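Local coordinates for putative transcription regulator (Lactobacillus plantarum WCFS1, PDB 3COL), which probably acts as a dimeric TetR-family transcription regulator, binding DNA through an N-terminal helix-turn-helix region, at residues 90-95 against 158-163; 145-150 against 188-193. All coordinates share one frame; numbering follows the deposited sequence.

Contact 1: 90-95 against 158-163; sequences RLYVQQ and VVFSTI
Tyr-92 carries CG anti to its backbone N (chi1 173°), while CG of Phe-160 lies anti to its own carbonyl carbon (chi1 -81°); from these starts the two side chains reach each other, crossing at about a right angle. Tyr-92 OH comes up to the edge of the Phe-160 ring, in its plane, 3.0 Å from CE2 and 3.2 Å from CZ of that ring. The phenol carbon follows less closely, Tyr-92 CZ lying 4.1 Å from Phe-160 CE2. One step along, Val-93 splits its branches between two neighbours. Its CG2 meets CG2 of Val-159 at 4.0 Å, where the two backbones come nearest, and its CG1 sits the same 4.0 Å from CD1 of Ile-163. That CD1 also lies 3.8 Å from Val-93 O, so the isoleucine tip touches main chain as well as methyl. No hydrogen bond joins the segments; apart from the Tyr-92 hydroxyl at the Phe-160 edge, the contact is nearly all apolar. Leu-70 and Leu-78 also pack on Tyr-92, and Val-96 extends the surface met by Phe-160 and Ile-163. The axes of segments 90-95 and 158-163 come within 10.8 Å, at a signed crossing angle of -32°, a buried helix-helix interface consistent with the all-helical C-terminal regulatory domain of TetR-family proteins.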
loop_
_atom_site.group_PDB
_atom_site.type_symbol
_atom_site.label_atom_id
_atom_site.label_comp_id
_atom_site.label_asym_id
_atom_site.label_seq_id
_atom_site.Cartn_x
_atom_site.Cartn_y
_atom_site.Cartn_z
ATOM N N ARG A 90 -4.817 19.046 7.874
ATOM C CA ARG A 90 -5.936 18.351 8.481
ATOM C C ARG A 90 -7.132 18.254 7.524
ATOM O O ARG A 90 -7.739 17.185 7.389
ATOM C CB ARG A 90 -6.337 18.997 9.815
ATOM C CG ARG A 90 -7.304 18.131 10.643
ATOM C CD ARG A 90 -7.747 18.819 11.936
ATOM N NE ARG A 90 -8.653 19.938 11.651
ATOM C CZ ARG A 90 -8.296 21.225 11.672
ATOM N NH1 ARG A 90 -7.060 21.561 11.969
ATOM N NH2 ARG A 90 -9.184 22.172 11.405
ATOM N N LEU A 91 -7.454 19.372 6.868
ATOM C CA LEU A 91 -8.509 19.426 5.843
ATOM C C LEU A 91 -8.225 18.432 4.733
ATOM O O LEU A 91 -9.132 17.739 4.263
ATOM C CB LEU A 91 -8.601 20.829 5.228
ATOM C CG LEU A 91 -9.043 21.993 6.142
ATOM C CD1 LEU A 91 -9.004 23.322 5.329
ATOM C CD2 LEU A 91 -10.418 21.744 6.795
ATOM N N TYR A 92 -6.963 18.383 4.302
ATOM C CA TYR A 92 -6.589 17.434 3.249
ATOM C C TYR A 92 -6.800 15.978 3.656
ATOM O O TYR A 92 -7.419 15.209 2.936
ATOM C CB TYR A 92 -5.138 17.673 2.793
ATOM C CG TYR A 92 -4.643 16.619 1.836
ATOM C CD1 TYR A 92 -5.260 16.421 0.607
ATOM C CD2 TYR A 92 -3.588 15.799 2.186
ATOM C CE1 TYR A 92 -4.804 15.429 -0.259
ATOM C CE2 TYR A 92 -3.147 14.813 1.347
ATOM C CZ TYR A 92 -3.762 14.635 0.134
ATOM O OH TYR A 92 -3.284 13.654 -0.709
ATOM N N VAL A 93 -6.243 15.592 4.796
ATOM C CA VAL A 93 -6.305 14.227 5.225
ATOM C C VAL A 93 -7.755 13.847 5.541
ATOM O O VAL A 93 -8.164 12.721 5.303
ATOM C CB VAL A 93 -5.375 13.970 6.442
ATOM C CG1 VAL A 93 -5.452 12.499 6.872
ATOM C CG2 VAL A 93 -3.921 14.335 6.080
ATOM N N GLN A 94 -8.530 14.778 6.081
ATOM C CA GLN A 94 -9.928 14.470 6.368
ATOM C C GLN A 94 -10.740 14.195 5.084
ATOM O O GLN A 94 -11.577 13.283 5.053
ATOM C CB GLN A 94 -10.561 15.558 7.224
ATOM C CG GLN A 94 -12.061 15.454 7.349
ATOM C CD GLN A 94 -12.488 15.896 8.690
ATOM O OE1 GLN A 94 -12.130 16.994 9.144
ATOM N NE2 GLN A 94 -13.227 15.037 9.377
ATOM N N GLN A 95 -10.489 14.971 4.036
ATOM C CA GLN A 95 -11.070 14.686 2.709
ATOM C C GLN A 95 -10.653 13.308 2.128
ATOM O O GLN A 95 -11.501 12.535 1.680
ATOM C CB GLN A 95 -10.732 15.824 1.728
ATOM C CG GLN A 95 -11.348 15.685 0.321
ATOM C CD GLN A 95 -12.849 15.334 0.325
ATOM O OE1 GLN A 95 -13.628 15.813 1.162
ATOM N NE2 GLN A 95 -13.255 14.499 -0.635
ATOM N N VAL A 158 2.178 7.649 4.363
ATOM C CA VAL A 158 1.516 7.392 5.636
ATOM C C VAL A 158 0.011 7.754 5.615
ATOM O O VAL A 158 -0.818 7.002 6.159
ATOM C CB VAL A 158 2.270 8.031 6.863
ATOM C CG1 VAL A 158 2.229 9.574 6.842
ATOM C CG2 VAL A 158 1.626 7.556 8.148
ATOM N N VAL A 159 -0.326 8.888 4.984
ATOM C CA VAL A 159 -1.694 9.302 4.765
ATOM C C VAL A 159 -2.458 8.242 3.981
ATOM O O VAL A 159 -3.515 7.762 4.405
ATOM C CB VAL A 159 -1.743 10.649 3.995
ATOM C CG1 VAL A 159 -3.242 11.031 3.570
ATOM C CG2 VAL A 159 -1.165 11.735 4.843
ATOM N N PHE A 160 -1.959 7.895 2.815
ATOM C CA PHE A 160 -2.705 7.002 1.958
ATOM C C PHE A 160 -2.739 5.574 2.436
ATOM O O PHE A 160 -3.795 4.912 2.358
ATOM C CB PHE A 160 -2.232 7.132 0.495
ATOM C CG PHE A 160 -2.845 8.318 -0.181
ATOM C CD1 PHE A 160 -3.933 8.164 -1.019
ATOM C CD2 PHE A 160 -2.383 9.616 0.101
ATOM C CE1 PHE A 160 -4.518 9.274 -1.609
ATOM C CE2 PHE A 160 -2.961 10.709 -0.467
ATOM C CZ PHE A 160 -4.039 10.552 -1.317
ATOM N N SER A 161 -1.600 5.084 2.932
ATOM C CA SER A 161 -1.521 3.676 3.379
ATOM C C SER A 161 -2.397 3.385 4.592
ATOM O O SER A 161 -3.092 2.373 4.623
ATOM C CB SER A 161 -0.082 3.255 3.638
ATOM O OG SER A 161 -0.041 1.997 4.277
ATOM N N THR A 162 -2.385 4.294 5.561
ATOM C CA THR A 162 -3.210 4.188 6.790
ATOM C C THR A 162 -4.714 4.239 6.458
ATOM O O THR A 162 -5.466 3.421 6.954
ATOM C CB THR A 162 -2.876 5.306 7.811
ATOM O OG1 THR A 162 -1.481 5.220 8.145
ATOM C CG2 THR A 162 -3.711 5.202 9.113
ATOM N N ILE A 163 -5.118 5.204 5.624
ATOM C CA ILE A 163 -6.499 5.288 5.194
ATOM C C ILE A 163 -6.893 4.084 4.350
ATOM O O ILE A 163 -7.994 3.558 4.484
ATOM C CB ILE A 163 -6.774 6.636 4.479
ATOM C CG1 ILE A 163 -6.713 7.776 5.520
ATOM C CG2 ILE A 163 -8.094 6.588 3.714
ATOM C CD1 ILE A 163 -6.654 9.215 4.902
#

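Contact 2: 145-150 against 188-193; sequences KVIKQL and MIWDAM
Ile-147 and Lys-148 meet the C-terminal turn of helix 182-193 from the loop that leaves helix 133-143 through a Schellman motif, with Lys-145 at positive phi. Hydrogen bonding comes first: Lys-148 N donates to Met-193 O at 2.8 Å, nearly straight at the hydrogen (168°), taking up a carbonyl of the last helical turn. The same lysine's side chain runs over that helix end, its CG 3.4 Å from Met-193 O, and bends at its last torsion (chi4 71°) to bring NZ into a hydrogen bond with Ala-192 O (2.8 Å), the donor standing above that carbonyl's plane. The charged tip also hydrogen-bonds to Lys-194 O and makes a salt bridge to Asp-191 of the second subunit; Asp-191 here meets that subunit's Lys-148 in return. An alanine at Lys-148 would keep the backbone bond but would probably leave Asp-191 of the second subunit without its charged mate and Ala-192 O without this donor. Apolar packing lies around Trp-190, whose ring also meets Phe-186. Ile-147 crosses the indole at about a right angle, CG2 standing 3.7 Å from Trp-190 CZ3 and 4.2 Å from CB of selenomethionine Met-193. Val-146 approaches the ring's edge, its CG1 4.0 Å from Trp-190 CH2.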
loop_
_atom_site.group_PDB
_atom_site.type_symbol
_atom_site.label_atom_id
_atom_site.label_comp_id
_atom_site.label_asym_id
_atom_site.label_seq_id
_atom_site.Cartn_x
_atom_site.Cartn_y
_atom_site.Cartn_z
ATOM N N LYS A 145 9.157 23.786 9.376
ATOM C CA LYS A 145 9.407 22.821 10.428
ATOM C C LYS A 145 8.135 22.394 11.187
ATOM O O LYS A 145 8.183 22.059 12.369
ATOM C CB LYS A 145 10.551 23.278 11.350
ATOM C CG LYS A 145 11.915 23.347 10.618
ATOM C CD LYS A 145 13.106 23.097 11.574
ATOM C CE LYS A 145 14.466 23.098 10.849
ATOM N NZ LYS A 145 15.583 23.645 11.745
ATOM N N VAL A 146 7.018 22.391 10.466
ATOM C CA VAL A 146 5.742 21.923 10.989
ATOM C C VAL A 146 5.643 20.403 10.883
ATOM O O VAL A 146 5.152 19.732 11.805
ATOM C CB VAL A 146 4.594 22.620 10.253
ATOM C CG1 VAL A 146 3.278 21.953 10.519
ATOM C CG2 VAL A 146 4.534 24.117 10.701
ATOM N N ILE A 147 6.080 19.842 9.761
ATOM C CA ILE A 147 6.144 18.380 9.650
ATOM C C ILE A 147 7.607 17.956 9.440
ATOM O O ILE A 147 8.474 18.811 9.139
ATOM C CB ILE A 147 5.199 17.841 8.546
ATOM C CG1 ILE A 147 5.718 18.261 7.160
ATOM C CG2 ILE A 147 3.736 18.241 8.857
ATOM C CD1 ILE A 147 4.836 17.845 5.944
ATOM N N LYS A 148 7.884 16.672 9.639
ATOM C CA LYS A 148 9.237 16.123 9.606
ATOM C C LYS A 148 10.033 16.392 8.324
ATOM O O LYS A 148 9.474 16.408 7.220
ATOM C CB LYS A 148 9.182 14.613 9.854
ATOM C CG LYS A 148 8.698 14.249 11.283
ATOM C CD LYS A 148 8.787 12.735 11.542
ATOM C CE LYS A 148 8.534 12.367 13.003
ATOM N NZ LYS A 148 7.058 12.578 13.309
ATOM N N GLN A 149 11.345 16.589 8.464
ATOM C CA GLN A 149 12.217 16.758 7.285
ATOM C C GLN A 149 12.397 15.414 6.609
ATOM O O GLN A 149 13.468 14.819 6.665
ATOM C CB GLN A 149 13.608 17.331 7.675
ATOM C CG GLN A 149 13.543 18.632 8.441
ATOM C CD GLN A 149 12.909 19.743 7.630
ATOM O OE1 GLN A 149 11.986 20.413 8.104
ATOM N NE2 GLN A 149 13.375 19.918 6.378
ATOM N N LEU A 150 11.324 14.888 6.023
ATOM C CA LEU A 150 11.368 13.631 5.334
ATOM C C LEU A 150 10.735 13.850 3.973
ATOM O O LEU A 150 10.010 14.834 3.774
ATOM C CB LEU A 150 10.564 12.565 6.109
ATOM C CG LEU A 150 11.190 12.029 7.418
ATOM C CD1 LEU A 150 10.198 11.159 8.166
ATOM C CD2 LEU A 150 12.493 11.263 7.130
HETATM N N MSE A 188 -2.837 8.870 14.595
HETATM C CA MSE A 188 -1.676 8.107 14.084
HETATM C C MSE A 188 -0.974 8.836 12.898
HETATM O O MSE A 188 0.244 9.005 12.891
HETATM C CB MSE A 188 -2.076 6.689 13.684
HETATM C CG MSE A 188 -1.044 6.067 12.697
HETATM SE SE MSE A 188 -1.439 4.198 12.343
HETATM C CE MSE A 188 -0.675 3.325 13.898
ATOM N N ILE A 189 -1.755 9.282 11.913
ATOM C CA ILE A 189 -1.214 9.933 10.706
ATOM C C ILE A 189 -0.510 11.246 11.023
ATOM O O ILE A 189 0.579 11.497 10.528
ATOM C CB ILE A 189 -2.328 10.166 9.667
ATOM C CG1 ILE A 189 -2.874 8.817 9.143
ATOM C CG2 ILE A 189 -1.859 11.119 8.545
ATOM C CD1 ILE A 189 -4.174 8.971 8.366
ATOM N N TRP A 190 -1.143 12.073 11.858
ATOM C CA TRP A 190 -0.578 13.376 12.233
ATOM C C TRP A 190 0.668 13.244 13.106
ATOM O O TRP A 190 1.641 13.967 12.899
ATOM C CB TRP A 190 -1.644 14.301 12.915
ATOM C CG TRP A 190 -1.118 15.712 13.279
ATOM C CD1 TRP A 190 -1.107 16.291 14.529
ATOM C CD2 TRP A 190 -0.521 16.690 12.389
ATOM N NE1 TRP A 190 -0.558 17.543 14.463
ATOM C CE2 TRP A 190 -0.173 17.811 13.176
ATOM C CE3 TRP A 190 -0.217 16.707 11.007
ATOM C CZ2 TRP A 190 0.429 18.959 12.627
ATOM C CZ3 TRP A 190 0.389 17.828 10.464
ATOM C CH2 TRP A 190 0.714 18.945 11.268
ATOM N N ASP A 191 0.633 12.365 14.109
ATOM C CA ASP A 191 1.874 12.015 14.862
ATOM C C ASP A 191 3.030 11.578 13.933
ATOM O O ASP A 191 4.192 11.997 14.117
ATOM C CB ASP A 191 1.625 10.910 15.905
ATOM C CG ASP A 191 0.785 11.394 17.076
ATOM O OD1 ASP A 191 0.525 12.606 17.131
ATOM O OD2 ASP A 191 0.384 10.571 17.934
ATOM N N ALA A 192 2.708 10.701 12.980
ATOM C CA ALA A 192 3.714 10.205 11.990
ATOM C C ALA A 192 4.345 11.394 11.276
ATOM O O ALA A 192 5.545 11.486 11.205
ATOM C CB ALA A 192 3.063 9.326 10.982
HETATM N N MSE A 193 3.519 12.314 10.782
HETATM C CA MSE A 193 3.988 13.474 10.001
HETATM C C MSE A 193 4.664 14.607 10.799
HETATM O O MSE A 193 5.610 15.217 10.322
HETATM C CB MSE A 193 2.808 14.111 9.230
HETATM C CG MSE A 193 2.073 13.174 8.239
HETATM SE SE MSE A 193 0.527 14.040 7.484
HETATM C CE MSE A 193 1.363 15.220 6.162
#

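How the contacts relate
Coming from the N terminus, the chain passes the helices of the presumed DNA-binding region and lays down 90-95 on helix 85-102. The loop 145-150 comes next, after helix 133-143. Helix 152-171 then closes contact 1, returning to the earlier helix across 62 residues, and helix 182-193 closes contact 2 over a shorter span of 37. The segments alternate, so the two closures cross and do not nest. Helices 152-171 and 182-193 join them directly: Val-158 packs on Ala-192, and Val-159 and Thr-162 pack on Ile-189. Contact 1 ties helix 85-102 to helix 152-171, contact 2 fastens the loop 145-150 to the C-terminal end of helix 182-193, and both touch the second subunit.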